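Local coordinates for protein sugar isomerase (Sinorhizobium meliloti, PDB 3QC0) that binds zinc in a TIM barrel of the xylose isomerase-like family and probably isomerises a sugar, at residues Val174-Val178 / Tyr179-Trp183; Pro185-Ala188 / Asn189-Arg193; Asp207-Val210 / Pro211-Met215; Gly225-Leu229 / Lys230-Arg234. All coordinates share one frame; numbering follows the deposited sequence.

Contact 1: Val174-Val178 / Tyr179-Trp183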
loop_
_atom_site.group_PDB
_atom_site.type_symbol
_atom_site.label_atom_id
_atom_site.label_comp_id
_atom_site.label_asym_id
_atom_site.label_seq_id
_atom_site.Cartn_x
_atom_site.Cartn_y
_atom_site.Cartn_z
ATOM N N VAL A 174 17.681 1.650 -8.494
ATOM C CA VAL A 174 16.657 1.480 -7.459
ATOM C C VAL A 174 17.241 1.052 -6.116
ATOM O O VAL A 174 18.220 0.308 -6.058
ATOM C CB VAL A 174 15.528 0.476 -7.925
ATOM C CG1 VAL A 174 14.762 1.031 -9.132
ATOM C CG2 VAL A 174 16.079 -0.956 -8.187
ATOM N N ALA A 175 16.605 1.499 -5.040
ATOM C CA ALA A 175 16.792 0.970 -3.707
ATOM C C ALA A 175 15.574 0.116 -3.378
ATOM O O ALA A 175 14.447 0.595 -3.419
ATOM C CB ALA A 175 16.918 2.123 -2.668
ATOM N N ILE A 176 15.838 -1.138 -3.058
ATOM C CA ILE A 176 14.786 -2.112 -2.768
ATOM C C ILE A 176 14.681 -2.290 -1.266
ATOM O O ILE A 176 15.551 -2.900 -0.638
ATOM C CB ILE A 176 15.021 -3.470 -3.505
ATOM C CG1 ILE A 176 15.191 -3.287 -5.032
ATOM C CG2 ILE A 176 13.848 -4.451 -3.179
ATOM C CD1 ILE A 176 15.580 -4.570 -5.769
ATOM N N ASP A 177 13.632 -1.709 -0.683
ATOM C CA ASP A 177 13.396 -1.744 0.769
ATOM C C ASP A 177 12.231 -2.679 0.987
ATOM O O ASP A 177 11.160 -2.469 0.434
ATOM C CB ASP A 177 13.099 -0.327 1.248
ATOM C CG ASP A 177 12.862 -0.212 2.741
ATOM O OD1 ASP A 177 12.371 -1.177 3.345
ATOM O OD2 ASP A 177 13.172 0.879 3.287
ATOM N N VAL A 178 12.481 -3.761 1.706
ATOM C CA VAL A 178 11.473 -4.815 1.871
ATOM C C VAL A 178 10.186 -4.253 2.449
ATOM O O VAL A 178 9.103 -4.761 2.130
ATOM C CB VAL A 178 11.994 -5.979 2.733
ATOM C CG1 VAL A 178 13.229 -6.625 2.017
ATOM C CG2 VAL A 178 12.347 -5.549 4.173
ATOM N N TYR A 179 10.278 -3.213 3.269
ATOM C CA TYR A 179 9.066 -2.651 3.871
ATOM C C TYR A 179 8.114 -2.147 2.804
ATOM O O TYR A 179 6.918 -2.255 2.891
ATOM C CB TYR A 179 9.383 -1.494 4.832
ATOM C CG TYR A 179 8.327 -1.279 5.884
ATOM C CD1 TYR A 179 8.146 -2.209 6.904
ATOM C CD2 TYR A 179 7.503 -0.152 5.877
ATOM C CE1 TYR A 179 7.164 -2.037 7.870
ATOM C CE2 TYR A 179 6.533 0.047 6.862
ATOM C CZ TYR A 179 6.369 -0.909 7.861
ATOM O OH TYR A 179 5.429 -0.722 8.858
ATOM N N HIS A 180 8.692 -1.556 1.765
ATOM C CA HIS A 180 7.918 -0.870 0.753
ATOM C C HIS A 180 7.412 -1.800 -0.342
ATOM O O HIS A 180 6.442 -1.444 -1.045
ATOM C CB HIS A 180 8.774 0.225 0.107
ATOM C CG HIS A 180 9.215 1.268 1.075
ATOM N ND1 HIS A 180 8.353 1.809 2.008
ATOM C CD2 HIS A 180 10.415 1.884 1.253
ATOM C CE1 HIS A 180 9.021 2.689 2.744
ATOM N NE2 HIS A 180 10.265 2.756 2.300
ATOM N N VAL A 181 8.110 -2.933 -0.548
ATOM C CA VAL A 181 7.845 -3.778 -1.726
ATOM C C VAL A 181 7.410 -5.221 -1.447
ATOM O O VAL A 181 7.033 -5.908 -2.401
ATOM C CB VAL A 181 9.121 -3.836 -2.676
ATOM C CG1 VAL A 181 9.642 -2.452 -3.018
ATOM C CG2 VAL A 181 10.265 -4.712 -2.059
ATOM N N TRP A 182 7.494 -5.694 -0.198
ATOM C CA TRP A 182 7.351 -7.128 0.094
ATOM C C TRP A 182 6.016 -7.698 -0.420
ATOM O O TRP A 182 5.942 -8.865 -0.779
ATOM C CB TRP A 182 7.472 -7.423 1.585
ATOM C CG TRP A 182 6.309 -6.981 2.374
ATOM C CD1 TRP A 182 6.057 -5.746 2.847
ATOM C CD2 TRP A 182 5.162 -7.786 2.705
ATOM N NE1 TRP A 182 4.828 -5.722 3.482
ATOM C CE2 TRP A 182 4.271 -6.976 3.413
ATOM C CE3 TRP A 182 4.863 -9.111 2.507
ATOM C CZ2 TRP A 182 3.043 -7.459 3.909
ATOM C CZ3 TRP A 182 3.659 -9.598 2.956
ATOM C CH2 TRP A 182 2.745 -8.767 3.669
ATOM N N TRP A 183 4.982 -6.863 -0.394
ATOM C CA TRP A 183 3.598 -7.226 -0.723
ATOM C C TRP A 183 3.333 -7.344 -2.207
ATOM O O TRP A 183 2.304 -7.844 -2.631
ATOM C CB TRP A 183 2.642 -6.133 -0.088
ATOM C CG TRP A 183 2.947 -4.848 -0.728
ATOM C CD1 TRP A 183 3.893 -3.943 -0.307
ATOM C CD2 TRP A 183 2.495 -4.373 -1.999
ATOM N NE1 TRP A 183 4.032 -2.946 -1.214
ATOM C CE2 TRP A 183 3.209 -3.185 -2.276
ATOM C CE3 TRP A 183 1.525 -4.815 -2.931
ATOM C CZ2 TRP A 183 3.017 -2.449 -3.429
ATOM C CZ3 TRP A 183 1.348 -4.084 -4.077
ATOM C CH2 TRP A 183 2.089 -2.919 -4.323
#
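With CG anti to the backbone N (chi1 -179°), the carboxylate of Asp177 is carried alongside Tyr179, while the chi1 of His180 near -62° swings its imidazole back across the CB of the same aspartate. The motif is an N-cap at the C-terminal mouth of the TIM barrel, where strand 172-177 gives way at once to the short helix 178-181. Asp177 divides its two oxygens between fold and metal. OD1 accepts from Tyr179 N at 2.9 Å, met on its anti side and 25° out of the carboxylate plane; OD2 is a zinc ligand, together with Glu142, His204 and Glu248, and also accepts a hydrogen bond from Arg219. The backbone adds to the turn: Asp177 O receives His180 N at 2.9 Å, with a weak second bond from Val181 N. Loss of the Asp177 carboxylate to an alanine is likely to leave the zinc one ligand short and Tyr179 N without its cap. The carboxylate and the imidazole cross obliquely, His180 CD2 lying 3.5 Å from Asp177 CB, and NE2, next to CD2 in the ring, is hydrogen-bonded to an unidentified molecule, probably from the crystallisation liquor. Farther from the metal, Ile176 CG2 packs on Val181 CG2 at 3.8 Å, the two side chains nearly perpendicular. Trp182 N donates to Val178 O at 3.0 Å, and the same oxygen lies at the edge of the Trp182 indole, 3.3 Å from CD1.

Contact 2: Pro185-Ala188 / Asn189-Arg193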
loop_
_atom_site.group_PDB
_atom_site.type_symbol
_atom_site.label_atom_id
_atom_site.label_comp_id
_atom_site.label_asym_id
_atom_site.label_seq_id
_atom_site.Cartn_x
_atom_site.Cartn_y
_atom_site.Cartn_z
ATOM N N PRO A 185 2.630 -8.316 -5.737
ATOM C CA PRO A 185 2.453 -9.633 -6.324
ATOM C C PRO A 185 3.419 -9.916 -7.456
ATOM O O PRO A 185 3.619 -11.093 -7.755
ATOM C CB PRO A 185 0.963 -9.659 -6.743
ATOM C CG PRO A 185 0.497 -8.379 -6.711
ATOM C CD PRO A 185 1.395 -7.528 -5.803
ATOM N N ASP A 186 3.958 -8.873 -8.070
ATOM C CA ASP A 186 4.902 -9.064 -9.177
ATOM C C ASP A 186 6.367 -8.872 -8.753
ATOM O O ASP A 186 7.267 -8.676 -9.600
ATOM C CB ASP A 186 4.582 -8.144 -10.333
ATOM C CG ASP A 186 5.126 -8.710 -11.686
ATOM O OD1 ASP A 186 5.247 -9.950 -11.840
ATOM O OD2 ASP A 186 5.425 -7.919 -12.574
ATOM N N LEU A 187 6.632 -8.984 -7.451
ATOM C CA LEU A 187 7.975 -8.681 -6.909
ATOM C C LEU A 187 9.057 -9.550 -7.511
ATOM O O LEU A 187 10.114 -9.033 -7.892
ATOM C CB LEU A 187 8.006 -8.840 -5.398
ATOM C CG LEU A 187 9.295 -8.444 -4.687
ATOM C CD1 LEU A 187 9.666 -6.960 -5.022
ATOM C CD2 LEU A 187 9.212 -8.735 -3.183
ATOM N N ALA A 188 8.816 -10.849 -7.645
ATOM C CA ALA A 188 9.866 -11.731 -8.205
ATOM C C ALA A 188 10.268 -11.323 -9.609
ATOM O O ALA A 188 11.456 -11.220 -9.910
ATOM C CB ALA A 188 9.393 -13.182 -8.231
ATOM N N ASN A 189 9.320 -11.053 -10.478
ATOM C CA ASN A 189 9.647 -10.661 -11.852
ATOM C C ASN A 189 10.339 -9.302 -11.860
ATOM O O ASN A 189 11.261 -9.086 -12.639
ATOM C CB ASN A 189 8.404 -10.549 -12.724
ATOM C CG ASN A 189 7.881 -11.904 -13.215
ATOM O OD1 ASN A 189 8.647 -12.886 -13.360
ATOM N ND2 ASN A 189 6.571 -11.952 -13.499
ATOM N N GLN A 190 9.932 -8.380 -10.997
ATOM C CA GLN A 190 10.535 -7.047 -11.020
ATOM C C GLN A 190 11.935 -7.039 -10.430
ATOM O O GLN A 190 12.805 -6.309 -10.947
ATOM C CB GLN A 190 9.619 -6.024 -10.329
ATOM C CG GLN A 190 8.264 -5.871 -11.063
ATOM C CD GLN A 190 8.394 -5.381 -12.479
ATOM O OE1 GLN A 190 9.293 -4.591 -12.825
ATOM N NE2 GLN A 190 7.500 -5.855 -13.343
ATOM N N ILE A 191 12.219 -7.894 -9.437
ATOM C CA ILE A 191 13.605 -8.047 -8.958
ATOM C C ILE A 191 14.483 -8.595 -10.082
ATOM O O ILE A 191 15.601 -8.098 -10.308
ATOM C CB ILE A 191 13.696 -8.925 -7.726
ATOM C CG1 ILE A 191 13.068 -8.223 -6.514
ATOM C CG2 ILE A 191 15.157 -9.263 -7.356
ATOM C CD1 ILE A 191 12.951 -9.113 -5.250
ATOM N N ALA A 192 14.006 -9.620 -10.775
ATOM C CA ALA A 192 14.753 -10.206 -11.903
ATOM C C ALA A 192 14.984 -9.169 -12.979
ATOM O O ALA A 192 16.091 -9.060 -13.517
ATOM C CB ALA A 192 14.017 -11.421 -12.452
ATOM N N ARG A 193 13.964 -8.369 -13.280
ATOM C CA ARG A 193 14.051 -7.264 -14.238
ATOM C C ARG A 193 15.101 -6.229 -13.827
ATOM O O ARG A 193 15.939 -5.823 -14.664
ATOM C CB ARG A 193 12.699 -6.578 -14.406
ATOM C CG ARG A 193 12.677 -5.440 -15.400
ATOM C CD ARG A 193 11.321 -4.801 -15.412
ATOM N NE ARG A 193 11.306 -3.562 -16.124
ATOM C CZ ARG A 193 10.531 -2.517 -15.883
ATOM N NH1 ARG A 193 9.608 -2.565 -14.924
ATOM N NH2 ARG A 193 10.642 -1.444 -16.647
HETATM O O HOH W 1 6.594 -11.894 -10.125
#
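Asp186, Asn189 and Ala188 carry most of this contact, at the start of helix 187-196, and Asp186 occupies the N-cap position. Its carboxylate makes no capping bond; instead it reaches the side chains of the first turn. OD1 accepts from Asn189 ND2 at 2.9 Å through its syn lone pair, the carboxylate and the amide standing almost perpendicular, 82° apart. A water links the carboxylate to the backbone, donating to Asp186 OD1 and accepting from Asn189 N. The other oxygen, OD2, takes a nearly straight bond of 3.0 Å from Gln190 NE2, in the plane of that amide but from above the carboxylate plane. Gln190 CG, beside the backbone N, lies against Asp186 O, to which Gln190 N also donates, and a bend at chi2 (-61°) turns the amide toward OD2. Ala188 contributes mainly through its backbone, its O receiving Ala192 N at 3.1 Å. On the buried side Leu187 CG packs against Ile191 CD1 at 3.8 Å. With an alanine at Asp186, Asn189 ND2 and the water would probably lose OD1, and Gln190 NE2, losing OD2, would be freer to turn. Gln190 OE1 in turn accepts from Arg193 NH1 at 2.9 Å, and Arg193 forms salt bridges with Asp163 and Glu166 of helix 158-168. The amide thus links an anion at the helix start to a cation nearly two turns on, and both charges would probably polarise it.

Contact 3: Asp207-Val210 / Pro211-Met215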
loop_
_atom_site.group_PDB
_atom_site.type_symbol
_atom_site.label_atom_id
_atom_site.label_comp_id
_atom_site.label_asym_id
_atom_site.label_seq_id
_atom_site.Cartn_x
_atom_site.Cartn_y
_atom_site.Cartn_z
ATOM N N ASP A 207 11.156 -5.487 9.010
ATOM C CA ASP A 207 10.058 -6.415 8.886
ATOM C C ASP A 207 8.708 -5.716 8.973
ATOM O O ASP A 207 8.613 -4.581 9.470
ATOM C CB ASP A 207 10.151 -7.529 9.960
ATOM C CG ASP A 207 9.786 -8.918 9.415
ATOM O OD1 ASP A 207 8.975 -9.005 8.435
ATOM O OD2 ASP A 207 10.276 -9.943 9.981
ATOM N N TRP A 208 7.696 -6.414 8.463
ATOM C CA TRP A 208 6.312 -5.981 8.505
ATOM C C TRP A 208 5.589 -6.717 9.615
ATOM O O TRP A 208 5.431 -7.930 9.550
ATOM C CB TRP A 208 5.631 -6.225 7.134
ATOM C CG TRP A 208 4.222 -5.679 7.130
ATOM C CD1 TRP A 208 3.091 -6.311 7.601
ATOM C CD2 TRP A 208 3.789 -4.385 6.695
ATOM N NE1 TRP A 208 2.000 -5.505 7.435
ATOM C CE2 TRP A 208 2.400 -4.315 6.891
ATOM C CE3 TRP A 208 4.413 -3.322 6.098
ATOM C CZ2 TRP A 208 1.670 -3.189 6.566
ATOM C CZ3 TRP A 208 3.702 -2.198 5.795
ATOM C CH2 TRP A 208 2.332 -2.147 5.997
ATOM N N LEU A 209 5.203 -5.977 10.650
ATOM C CA LEU A 209 4.588 -6.582 11.836
ATOM C C LEU A 209 3.109 -6.863 11.639
ATOM O O LEU A 209 2.430 -6.149 10.918
ATOM C CB LEU A 209 4.806 -5.674 13.051
ATOM C CG LEU A 209 6.264 -5.385 13.440
ATOM C CD1 LEU A 209 6.237 -4.370 14.607
ATOM C CD2 LEU A 209 7.010 -6.706 13.729
ATOM N N VAL A 210 2.630 -7.883 12.355
ATOM C CA VAL A 210 1.198 -8.166 12.434
ATOM C C VAL A 210 0.777 -8.118 13.921
ATOM O O VAL A 210 1.155 -8.997 14.693
ATOM C CB VAL A 210 0.822 -9.533 11.790
ATOM C CG1 VAL A 210 -0.676 -9.869 12.046
ATOM C CG2 VAL A 210 1.159 -9.522 10.275
ATOM N N PRO A 211 -0.012 -7.110 14.307
ATOM C CA PRO A 211 -0.469 -5.968 13.528
ATOM C C PRO A 211 0.630 -4.924 13.383
ATOM O O PRO A 211 1.595 -4.910 14.164
ATOM C CB PRO A 211 -1.584 -5.390 14.396
ATOM C CG PRO A 211 -1.084 -5.675 15.791
ATOM C CD PRO A 211 -0.524 -7.051 15.702
ATOM N N THR A 212 0.456 -4.075 12.377
ATOM C CA THR A 212 1.226 -2.841 12.280
ATOM C C THR A 212 0.429 -1.735 12.936
ATOM O O THR A 212 -0.757 -1.542 12.654
ATOM C CB THR A 212 1.622 -2.524 10.818
ATOM O OG1 THR A 212 2.598 -3.484 10.382
ATOM C CG2 THR A 212 2.140 -1.100 10.661
ATOM N N LYS A 213 1.094 -1.033 13.852
ATOM C CA LYS A 213 0.426 -0.134 14.806
ATOM C C LYS A 213 0.544 1.350 14.486
ATOM O O LYS A 213 -0.051 2.199 15.190
ATOM C CB LYS A 213 0.937 -0.442 16.222
ATOM C CG LYS A 213 0.757 -1.932 16.633
ATOM C CD LYS A 213 1.388 -2.296 18.023
ATOM C CE LYS A 213 2.955 -2.269 17.977
ATOM N NZ LYS A 213 3.575 -3.259 16.983
ATOM N N ASP A 214 1.269 1.671 13.412
ATOM C CA ASP A 214 1.451 3.039 12.996
ATOM C C ASP A 214 1.917 2.954 11.544
ATOM O O ASP A 214 2.599 2.012 11.195
ATOM C CB ASP A 214 2.519 3.744 13.834
ATOM C CG ASP A 214 2.591 5.236 13.558
ATOM O OD1 ASP A 214 1.867 5.988 14.226
ATOM O OD2 ASP A 214 3.370 5.700 12.705
HETATM N N MSE A 215 1.547 3.931 10.741
HETATM C CA MSE A 215 1.894 3.923 9.324
HETATM C C MSE A 215 3.330 4.244 9.051
HETATM O O MSE A 215 3.802 3.941 7.964
HETATM C CB MSE A 215 1.009 4.894 8.591
HETATM C CG MSE A 215 -0.421 4.375 8.559
HETATM SE SE MSE A 215 -1.741 5.629 7.923
HETATM C CE MSE A 215 -1.322 5.297 6.140
HETATM O O HOH W 2 5.243 -2.953 10.445
#
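Thr212 OG1 and Leu209 O, 2.7 Å apart, form the tight centre of a type VIb beta turn, with a cis peptide bond before Pro211, in the long loop between strand 200-205 and helix 229-238. The hydroxyl, not the N-H of Thr212, donates to the carbonyl, 24° out of its plane. Its place beside the backbone N (chi1 -70°) brings OG1 back over the indole of Trp208 as well, 3.5 Å above one face and offset toward the rim, with CE2 among the nearest ring atoms at 3.6 Å. A water completes the arrangement, donating to Thr212 OG1 and accepting from Leu209 N at 3.0 Å, so that both polar backbone atoms of Leu209 are tied to the one hydroxyl, directly or through a single water. Beneath it, Trp208 is buried among other aromatic rings, meeting Tyr179, Trp182 and His145, and Ala150 of the second subunit packs against it.

The outer side is much looser. Val210 and Pro211 are exposed and meet mainly through the chain that joins them. Leu209 CD1 touches Lys213 at NZ, 3.7 Å away, after the lysine chain bends at chi3 and chi4; the ammonium forms a salt bridge with Asp218. Thr212 also packs against selenomethionine Met215 of the second subunit, placing the turn at the dimer interface. With one hydroxyl acting as donor to a carbonyl and acceptor from a water, the turn is fixed by polar bonds at its centre and by little apolar packing between its two halves.

Contact 4: Gly225-Leu229 / Lys230-Arg234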
loop_
_atom_site.group_PDB
_atom_site.type_symbol
_atom_site.label_atom_id
_atom_site.label_comp_id
_atom_site.label_asym_id
_atom_site.label_seq_id
_atom_site.Cartn_x
_atom_site.Cartn_y
_atom_site.Cartn_z
ATOM N N GLY A 225 8.383 -10.028 12.161
ATOM C CA GLY A 225 7.210 -9.892 11.280
ATOM C C GLY A 225 7.094 -11.033 10.288
ATOM O O GLY A 225 7.558 -12.138 10.537
ATOM N N VAL A 226 6.465 -10.743 9.140
ATOM C CA VAL A 226 6.018 -11.747 8.186
ATOM C C VAL A 226 6.721 -11.747 6.851
ATOM O O VAL A 226 6.352 -12.530 5.966
ATOM C CB VAL A 226 4.506 -11.601 7.923
ATOM C CG1 VAL A 226 3.748 -11.764 9.222
ATOM C CG2 VAL A 226 4.196 -10.305 7.170
ATOM N N ILE A 227 7.704 -10.886 6.649
ATOM C CA ILE A 227 8.364 -10.824 5.352
ATOM C C ILE A 227 9.279 -12.011 5.153
ATOM O O ILE A 227 10.023 -12.388 6.043
ATOM C CB ILE A 227 9.173 -9.509 5.169
ATOM C CG1 ILE A 227 8.234 -8.285 5.268
ATOM C CG2 ILE A 227 9.940 -9.525 3.835
ATOM C CD1 ILE A 227 8.911 -6.943 5.052
ATOM N N ASP A 228 9.226 -12.604 3.972
ATOM C CA ASP A 228 10.153 -13.671 3.596
ATOM C C ASP A 228 11.475 -13.029 3.203
ATOM O O ASP A 228 11.810 -12.944 2.008
ATOM C CB ASP A 228 9.522 -14.464 2.459
ATOM C CG ASP A 228 10.387 -15.610 1.935
ATOM O OD1 ASP A 228 11.450 -15.922 2.509
ATOM O OD2 ASP A 228 9.981 -16.227 0.892
ATOM N N LEU A 229 12.209 -12.548 4.232
ATOM C CA LEU A 229 13.476 -11.832 4.031
ATOM C C LEU A 229 14.465 -12.709 3.273
ATOM O O LEU A 229 15.121 -12.252 2.319
ATOM C CB LEU A 229 14.037 -11.352 5.370
ATOM C CG LEU A 229 13.211 -10.279 6.073
ATOM C CD1 LEU A 229 13.625 -10.105 7.556
ATOM C CD2 LEU A 229 13.268 -8.938 5.287
ATOM N N LYS A 230 14.566 -13.967 3.679
ATOM C CA LYS A 230 15.476 -14.922 3.054
ATOM C C LYS A 230 15.188 -15.038 1.562
ATOM O O LYS A 230 16.087 -14.977 0.736
ATOM C CB LYS A 230 15.345 -16.282 3.762
ATOM C CG LYS A 230 16.128 -17.474 3.235
ATOM C CD LYS A 230 15.535 -18.833 3.843
ATOM C CE LYS A 230 16.554 -19.970 4.051
ATOM N NZ LYS A 230 16.094 -21.067 5.030
ATOM N N GLY A 231 13.909 -15.203 1.215
ATOM C CA GLY A 231 13.509 -15.332 -0.178
ATOM C C GLY A 231 13.793 -14.103 -1.040
ATOM O O GLY A 231 14.269 -14.200 -2.166
ATOM N N ILE A 232 13.490 -12.929 -0.510
ATOM C CA ILE A 232 13.756 -11.699 -1.220
ATOM C C ILE A 232 15.286 -11.581 -1.460
ATOM O O ILE A 232 15.721 -11.260 -2.569
ATOM C CB ILE A 232 13.201 -10.467 -0.469
ATOM C CG1 ILE A 232 11.645 -10.477 -0.484
ATOM C CG2 ILE A 232 13.759 -9.156 -1.048
ATOM C CD1 ILE A 232 11.006 -9.375 0.362
ATOM N N ARG A 233 16.081 -11.832 -0.417
ATOM C CA ARG A 233 17.545 -11.685 -0.541
ATOM C C ARG A 233 18.076 -12.672 -1.553
ATOM O O ARG A 233 18.968 -12.307 -2.317
ATOM C CB ARG A 233 18.251 -11.848 0.778
ATOM C CG ARG A 233 19.788 -11.738 0.666
ATOM C CD ARG A 233 20.256 -10.342 0.287
ATOM N NE ARG A 233 21.710 -10.321 0.036
ATOM C CZ ARG A 233 22.401 -9.221 -0.237
ATOM N NH1 ARG A 233 21.810 -8.029 -0.285
ATOM N NH2 ARG A 233 23.712 -9.312 -0.478
ATOM N N ARG A 234 17.570 -13.904 -1.554
ATOM C CA ARG A 234 18.021 -14.889 -2.544
ATOM C C ARG A 234 17.727 -14.407 -3.957
ATOM O O ARG A 234 18.537 -14.562 -4.882
ATOM C CB ARG A 234 17.389 -16.280 -2.325
ATOM C CG ARG A 234 17.895 -17.031 -1.100
ATOM C CD ARG A 234 17.438 -18.523 -1.124
ATOM N NE ARG A 234 16.097 -18.668 -1.734
ATOM C CZ ARG A 234 14.924 -18.760 -1.079
ATOM N NH1 ARG A 234 14.858 -18.775 0.253
ATOM N NH2 ARG A 234 13.797 -18.860 -1.775
HETATM O O HOH W 3 10.843 -17.602 -1.320
#
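Asp228 and Gly231 meet at the start of helix 229-238, where the aspartate is the N-cap and also the centre of an inverse gamma turn. From CB the side chain runs anti to the backbone N (chi1 179°), which turns the carboxylate in toward the first turn of the helix. CG comes to 3.6 Å from Gly231 N. OD1 goes further and accepts from that N-H at 2.9 Å, the capping bond, with the donor well above the carboxylate plane, 58° out of it. OD2 lies 3.8 Å from Gly231 CA and takes a hydrogen bond from a water, which is linked in turn, weakly, to Arg234 NH2. A CB at Gly231 would collide with OD2, so its absence lets the carboxylate lie this close. Arg234 lays one face of its guanidinium over Gly231 CA, while its NH1 stays 5.0 Å from Asp228 OD1, a separation at which the opposite charges probably still attract, though they do not touch. The backbone continues the grip: Asp228 O receives Ile232 N at 3.0 Å and Leu229 O receives Arg233 N.

On the buried side Ile227 CG2 packs against Ile232 CD1 at 3.6 Å, bridging the last loop residues and the helix. Ile227, Leu229 and Ile232 all touch Val178 of helix 178-181, Ile232 also meets Leu187 of helix 187-196, and Arg233 bonds to Glu237 farther along its own helix and to His203 on strand 200-205, so the start of helix 229-238 is packed against both preceding helices and the barrel wall.

The four contacts follow one another along the chain, from strand 172-177 to helix 229-238, on and around one closed eight-stranded parallel barrel. Contact 1 sits at the zinc site; the centres of contacts 2 and 4 are each about 11 Å from its own and about 14 Å from each other, and an apolar seam joins all three. Contact 3, centred about 15 Å from contact 1 and about 16 Å from contact 4, reaches the first through an aromatic cluster and the second through Asp207, which probably bonds to Ile227 N. Contacts 2 and 3 do not touch. The region therefore connects metal site and outer helices, and contacts 1, 3 and 4 also touch the second subunit.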